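Local coordinates for protein Phikz039 (PDB 3ZBQ) that is a phage-encoded member of the tubulin superfamily, known as PhuZ, and carries a bound guanosine-5'-diphosphate in this model, at residues A[151-165]-A[210-224]. Sequence-based numbering, arbitrary orientation.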
loop_
_atom_site.group_PDB
_atom_site.type_symbol
_atom_site.label_atom_id
_atom_site.label_comp_id
_atom_site.label_asym_id
_atom_site.label_seq_id
_atom_site.Cartn_x
_atom_site.Cartn_y
_atom_site.Cartn_z
ATOM N N PHE A 151 7.324 6.076 -1.232
ATOM C CA PHE A 151 6.072 6.852 -1.235
ATOM C C PHE A 151 6.367 8.326 -1.453
ATOM O O PHE A 151 5.631 9.036 -2.142
ATOM C CB PHE A 151 5.328 6.697 0.092
ATOM C CG PHE A 151 4.989 5.270 0.450
ATOM C CD1 PHE A 151 4.848 4.291 -0.533
ATOM C CD2 PHE A 151 4.785 4.918 1.779
ATOM C CE1 PHE A 151 4.526 2.980 -0.193
ATOM C CE2 PHE A 151 4.460 3.605 2.132
ATOM C CZ PHE A 151 4.326 2.639 1.145
ATOM N N GLU A 152 7.443 8.793 -0.838
ATOM C CA GLU A 152 7.840 10.190 -0.947
ATOM C C GLU A 152 8.358 10.475 -2.349
ATOM O O GLU A 152 8.045 11.515 -2.936
ATOM C CB GLU A 152 8.907 10.510 0.100
ATOM C CG GLU A 152 8.994 11.977 0.508
ATOM C CD GLU A 152 7.971 12.369 1.574
ATOM O OE1 GLU A 152 6.795 11.955 1.476
ATOM O OE2 GLU A 152 8.339 13.113 2.514
ATOM N N GLY A 153 9.140 9.539 -2.883
ATOM C CA GLY A 153 9.672 9.650 -4.233
ATOM C C GLY A 153 8.576 9.626 -5.288
ATOM O O GLY A 153 8.605 10.399 -6.254
ATOM N N VAL A 154 7.603 8.733 -5.115
ATOM C CA VAL A 154 6.485 8.652 -6.054
ATOM C C VAL A 154 5.618 9.918 -5.976
ATOM O O VAL A 154 5.160 10.427 -7.003
ATOM C CB VAL A 154 5.640 7.368 -5.836
ATOM C CG1 VAL A 154 4.331 7.436 -6.623
ATOM C CG2 VAL A 154 6.448 6.122 -6.232
ATOM N N SER A 155 5.412 10.434 -4.763
ATOM C CA SER A 155 4.684 11.695 -4.596
ATOM C C SER A 155 5.367 12.791 -5.405
ATOM O O SER A 155 4.714 13.568 -6.121
ATOM C CB SER A 155 4.648 12.115 -3.121
ATOM O OG SER A 155 3.981 11.164 -2.310
ATOM N N SER A 156 6.685 12.861 -5.275
ATOM C CA SER A 156 7.475 13.878 -5.957
ATOM C C SER A 156 7.461 13.723 -7.471
ATOM O O SER A 156 7.220 14.688 -8.188
ATOM C CB SER A 156 8.917 13.880 -5.450
ATOM O OG SER A 156 8.967 14.157 -4.064
ATOM N N VAL A 157 7.729 12.513 -7.954
ATOM C CA VAL A 157 7.843 12.261 -9.387
ATOM C C VAL A 157 6.500 12.404 -10.110
ATOM O O VAL A 157 6.427 12.982 -11.204
ATOM C CB VAL A 157 8.469 10.874 -9.656
ATOM C CG1 VAL A 157 8.323 10.505 -11.114
ATOM C CG2 VAL A 157 9.935 10.884 -9.240
ATOM N N SER A 158 5.431 11.917 -9.482
ATOM C CA SER A 158 4.108 11.996 -10.098
ATOM C C SER A 158 3.432 13.333 -9.835
ATOM O O SER A 158 2.391 13.627 -10.438
ATOM C CB SER A 158 3.199 10.843 -9.654
ATOM O OG SER A 158 2.809 10.968 -8.300
ATOM N N LYS A 159 4.025 14.134 -8.944
ATOM C CA LYS A 159 3.515 15.472 -8.600
ATOM C C LYS A 159 2.118 15.445 -7.989
ATOM O O LYS A 159 1.346 16.404 -8.118
ATOM C CB LYS A 159 3.546 16.392 -9.819
ATOM C CG LYS A 159 4.851 16.311 -10.596
ATOM C CD LYS A 159 4.788 17.164 -11.832
ATOM C CE LYS A 159 5.926 16.825 -12.749
ATOM N NZ LYS A 159 6.006 17.792 -13.874
ATOM N N VAL A 160 1.802 14.340 -7.324
ATOM C CA VAL A 160 0.508 14.133 -6.695
ATOM C C VAL A 160 0.809 13.425 -5.386
ATOM O O VAL A 160 1.535 12.424 -5.390
ATOM C CB VAL A 160 -0.382 13.205 -7.553
ATOM C CG1 VAL A 160 -1.652 12.832 -6.801
ATOM C CG2 VAL A 160 -0.726 13.837 -8.894
ATOM N N PRO A 161 0.276 13.932 -4.260
ATOM C CA PRO A 161 0.552 13.272 -2.974
ATOM C C PRO A 161 0.131 11.807 -3.010
ATOM O O PRO A 161 -0.982 11.473 -3.428
ATOM C CB PRO A 161 -0.324 14.051 -1.981
ATOM C CG PRO A 161 -0.514 15.395 -2.634
ATOM C CD PRO A 161 -0.625 15.088 -4.101
ATOM N N MET A 162 1.031 10.923 -2.600
ATOM C CA MET A 162 0.698 9.518 -2.565
ATOM C C MET A 162 -0.017 9.218 -1.257
ATOM O O MET A 162 0.515 9.470 -0.177
ATOM C CB MET A 162 1.964 8.661 -2.697
ATOM C CG MET A 162 1.650 7.216 -2.764
ATOM S SD MET A 162 3.067 6.244 -3.256
ATOM C CE MET A 162 2.307 4.639 -3.090
ATOM N N ILE A 163 -1.236 8.698 -1.361
ATOM C CA ILE A 163 -2.067 8.439 -0.195
ATOM C C ILE A 163 -1.871 6.996 0.248
ATOM O O ILE A 163 -2.121 6.061 -0.518
ATOM C CB ILE A 163 -3.564 8.651 -0.524
ATOM C CG1 ILE A 163 -3.822 10.083 -0.984
ATOM C CG2 ILE A 163 -4.445 8.276 0.670
ATOM C CD1 ILE A 163 -5.155 10.249 -1.684
ATOM N N ILE A 164 -1.435 6.810 1.493
ATOM C CA ILE A 164 -1.262 5.466 2.017
ATOM C C ILE A 164 -2.138 5.227 3.250
ATOM O O ILE A 164 -2.229 6.069 4.159
ATOM C CB ILE A 164 0.228 5.143 2.320
ATOM C CG1 ILE A 164 0.729 5.955 3.514
ATOM C CG2 ILE A 164 1.098 5.416 1.099
ATOM C CD1 ILE A 164 2.083 5.467 4.062
ATOM N N ASN A 165 -2.817 4.084 3.238
ATOM C CA ASN A 165 -3.536 3.584 4.398
ATOM C C ASN A 165 -2.635 2.522 5.020
ATOM O O ASN A 165 -2.416 1.459 4.429
ATOM C CB ASN A 165 -4.893 3.023 3.965
ATOM C CG ASN A 165 -5.643 2.365 5.095
ATOM O OD1 ASN A 165 -5.721 1.138 5.166
ATOM N ND2 ASN A 165 -6.215 3.171 5.985
ATOM N N HIS A 210 -7.043 14.680 -4.458
ATOM C CA HIS A 210 -6.092 15.610 -5.077
ATOM C C HIS A 210 -6.206 17.012 -4.469
ATOM O O HIS A 210 -6.328 18.010 -5.185
ATOM C CB HIS A 210 -6.310 15.667 -6.600
ATOM C CG HIS A 210 -6.015 14.375 -7.290
ATOM N ND1 HIS A 210 -6.405 14.117 -8.590
ATOM C CD2 HIS A 210 -5.381 13.258 -6.863
ATOM C CE1 HIS A 210 -6.011 12.905 -8.931
ATOM N NE2 HIS A 210 -5.386 12.359 -7.900
ATOM N N PHE A 211 -6.172 17.071 -3.144
ATOM C CA PHE A 211 -6.348 18.317 -2.395
ATOM C C PHE A 211 -5.232 19.329 -2.671
ATOM O O PHE A 211 -5.367 20.512 -2.368
ATOM C CB PHE A 211 -6.364 17.989 -0.903
ATOM C CG PHE A 211 -5.183 17.163 -0.480
ATOM C CD1 PHE A 211 -3.975 17.776 -0.153
ATOM C CD2 PHE A 211 -5.254 15.782 -0.481
ATOM C CE1 PHE A 211 -2.860 17.009 0.201
ATOM C CE2 PHE A 211 -4.150 15.017 -0.133
ATOM C CZ PHE A 211 -2.958 15.639 0.214
ATOM N N HIS A 212 -4.121 18.855 -3.225
ATOM C CA HIS A 212 -2.975 19.717 -3.491
ATOM C C HIS A 212 -3.298 20.728 -4.592
ATOM O O HIS A 212 -2.590 21.726 -4.753
ATOM C CB HIS A 212 -1.763 18.869 -3.886
ATOM C CG HIS A 212 -1.935 18.163 -5.193
ATOM N ND1 HIS A 212 -2.860 17.157 -5.380
ATOM C CD2 HIS A 212 -1.310 18.327 -6.381
ATOM C CE1 HIS A 212 -2.793 16.726 -6.627
ATOM N NE2 HIS A 212 -1.863 17.423 -7.256
ATOM N N LYS A 213 -4.379 20.479 -5.333
ATOM C CA LYS A 213 -4.794 21.360 -6.420
ATOM C C LYS A 213 -5.294 22.696 -5.881
ATOM O O LYS A 213 -5.334 23.691 -6.606
ATOM C CB LYS A 213 -5.913 20.711 -7.250
ATOM C CG LYS A 213 -5.483 19.566 -8.168
ATOM C CD LYS A 213 -6.677 18.655 -8.501
ATOM C CE LYS A 213 -7.683 19.323 -9.434
ATOM N NZ LYS A 213 -8.760 18.360 -9.846
ATOM N N HIS A 214 -5.664 22.719 -4.602
ATOM C CA HIS A 214 -6.390 23.855 -4.042
ATOM C C HIS A 214 -5.772 24.413 -2.771
ATOM O O HIS A 214 -6.267 25.394 -2.215
ATOM C CB HIS A 214 -7.847 23.441 -3.794
ATOM C CG HIS A 214 -8.493 22.842 -4.998
ATOM N ND1 HIS A 214 -9.040 21.579 -5.004
ATOM C CD2 HIS A 214 -8.632 23.321 -6.259
ATOM C CE1 HIS A 214 -9.506 21.309 -6.211
ATOM N NE2 HIS A 214 -9.276 22.353 -6.989
ATOM N N HIS A 215 -4.694 23.789 -2.306
ATOM C CA HIS A 215 -4.088 24.210 -1.049
ATOM C C HIS A 215 -2.580 24.245 -1.136
ATOM O O HIS A 215 -1.967 23.424 -1.813
ATOM C CB HIS A 215 -4.522 23.292 0.104
ATOM C CG HIS A 215 -6.006 23.195 0.260
ATOM N ND1 HIS A 215 -6.766 24.211 0.809
ATOM C CD2 HIS A 215 -6.880 22.220 -0.089
ATOM C CE1 HIS A 215 -8.038 23.859 0.800
ATOM N NE2 HIS A 215 -8.136 22.655 0.258
ATOM N N ASP A 216 -1.993 25.204 -0.430
ATOM C CA ASP A 216 -0.552 25.349 -0.384
ATOM C C ASP A 216 0.008 24.343 0.615
ATOM O O ASP A 216 0.367 24.701 1.738
ATOM C CB ASP A 216 -0.186 26.774 0.034
ATOM C CG ASP A 216 1.308 27.033 -0.022
ATOM O OD1 ASP A 216 2.034 26.228 -0.649
ATOM O OD2 ASP A 216 1.754 28.047 0.557
ATOM N N VAL A 217 0.046 23.078 0.207
ATOM C CA VAL A 217 0.600 22.016 1.033
ATOM C C VAL A 217 1.722 21.335 0.271
ATOM O O VAL A 217 1.723 21.326 -0.963
ATOM C CB VAL A 217 -0.473 20.967 1.420
ATOM C CG1 VAL A 217 -1.441 21.546 2.424
ATOM C CG2 VAL A 217 -1.207 20.467 0.181
ATOM N N PRO A 218 2.694 20.757 1.001
ATOM C CA PRO A 218 3.786 20.065 0.314
ATOM C C PRO A 218 3.239 18.879 -0.465
ATOM O O PRO A 218 2.358 18.176 0.041
ATOM C CB PRO A 218 4.653 19.541 1.464
ATOM C CG PRO A 218 4.270 20.353 2.664
ATOM C CD PRO A 218 2.828 20.714 2.468
ATOM N N VAL A 219 3.741 18.659 -1.674
ATOM C CA VAL A 219 3.380 17.461 -2.419
ATOM C C VAL A 219 4.257 16.323 -1.907
ATOM O O VAL A 219 5.437 16.219 -2.250
ATOM C CB VAL A 219 3.529 17.653 -3.935
ATOM C CG1 VAL A 219 3.284 16.337 -4.669
ATOM C CG2 VAL A 219 2.533 18.715 -4.421
ATOM N N GLN A 220 3.671 15.489 -1.057
ATOM C CA GLN A 220 4.433 14.481 -0.324
ATOM C C GLN A 220 3.489 13.373 0.132
ATOM O O GLN A 220 2.282 13.467 -0.075
ATOM C CB GLN A 220 5.109 15.125 0.893
ATOM C CG GLN A 220 4.118 15.561 1.945
ATOM C CD GLN A 220 4.765 16.236 3.145
ATOM O OE1 GLN A 220 5.970 16.465 3.173
ATOM N NE2 GLN A 220 3.948 16.566 4.142
ATOM N N THR A 221 4.029 12.326 0.752
ATOM C CA THR A 221 3.191 11.224 1.225
ATOM C C THR A 221 2.205 11.726 2.274
ATOM O O THR A 221 2.560 12.524 3.156
ATOM C CB THR A 221 4.027 10.086 1.831
ATOM O OG1 THR A 221 5.137 9.802 0.974
ATOM C CG2 THR A 221 3.183 8.820 1.977
ATOM N N VAL A 222 0.958 11.281 2.163
ATOM C CA VAL A 222 -0.024 11.566 3.184
ATOM C C VAL A 222 -0.670 10.272 3.646
ATOM O O VAL A 222 -0.607 9.248 2.955
ATOM C CB VAL A 222 -1.077 12.564 2.672
ATOM C CG1 VAL A 222 -0.430 13.924 2.465
ATOM C CG2 VAL A 222 -1.696 12.049 1.373
ATOM N N GLN A 223 -1.252 10.300 4.838
ATOM C CA GLN A 223 -1.827 9.085 5.400
ATOM C C GLN A 223 -3.355 9.120 5.447
ATOM O O GLN A 223 -3.958 10.128 5.834
ATOM C CB GLN A 223 -1.241 8.827 6.793
ATOM C CG GLN A 223 -1.660 7.512 7.405
ATOM C CD GLN A 223 -0.729 7.080 8.514
ATOM O OE1 GLN A 223 0.343 7.663 8.697
ATOM N NE2 GLN A 223 -1.132 6.069 9.265
ATOM N N LEU A 224 -3.976 8.016 5.034
ATOM C CA LEU A 224 -5.429 7.894 5.046
ATOM C C LEU A 224 -5.887 7.087 6.244
ATOM O O LEU A 224 -5.445 5.948 6.450
ATOM C CB LEU A 224 -5.933 7.219 3.768
ATOM C CG LEU A 224 -7.389 6.769 3.818
ATOM C CD1 LEU A 224 -8.303 8.008 3.839
ATOM C CD2 LEU A 224 -7.691 5.907 2.613
HETATM O O HOH W 1 7.424 14.518 -1.603
HETATM O O HOH W 2 -0.485 17.523 -9.995
#
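Strands 163-165 and 222-224 pair in parallel, Ile163 beside Val222 and Ile164 beside Gln223, at the point where the nucleotide-binding half of this tubulin-like fold joins its C-terminal domain. Three nearly straight backbone hydrogen bonds zip them together: Val222 N to Met162 O, Ile164 N to Val222 O and Leu224 N to Ile164 O (2.8 Å). Asn165 adds a side-chain bond, ND2 to Leu224 O, with the donor above the carbonyl plane; its OD1 is hydrogen-bonded to His167 NE2.

Just before the strands, helix 138-158 holds the incoming chain through Glu152. Glu152 OE1 takes two bonds from Thr221, one from N (2.9 Å) and one from OG1 (2.8 Å), from opposite faces of the carboxylate. A bend at chi2 (83°) brings the carboxylate to Thr221. The methyl CG2 of Thr221 packs on Phe151 CB at 3.6 Å. Ser155 OG donates to Phe151 O and accepts from Met162 N, tying the helix to Met162, the residue just ahead of strand 163-165.

After the Schellman motif that ends the helix, with Lys159 at positive phi as its C-prime residue, Pro161 packs against Phe211, His212 and Val219. Pro161 CD lies over one face of the His212 ring, a CH-pi contact 3.6 Å from the centroid, and Pro161 CG meets Phe211 CZ at 3.8 Å. Water 2 bridges Lys159 O and His212 NE2. On one face of the sheet, Ile163 CG1 touches Val222 CG2 at 3.7 Å.

Strand 163-168 lies between strands 127-133 and 222-227, and strand 275-281 follows antiparallel beyond the latter. Ile163, Phe211 and Val222 meet Ile280 there, while Ile164 and Gln223, on the other face, pack against helix 284-304.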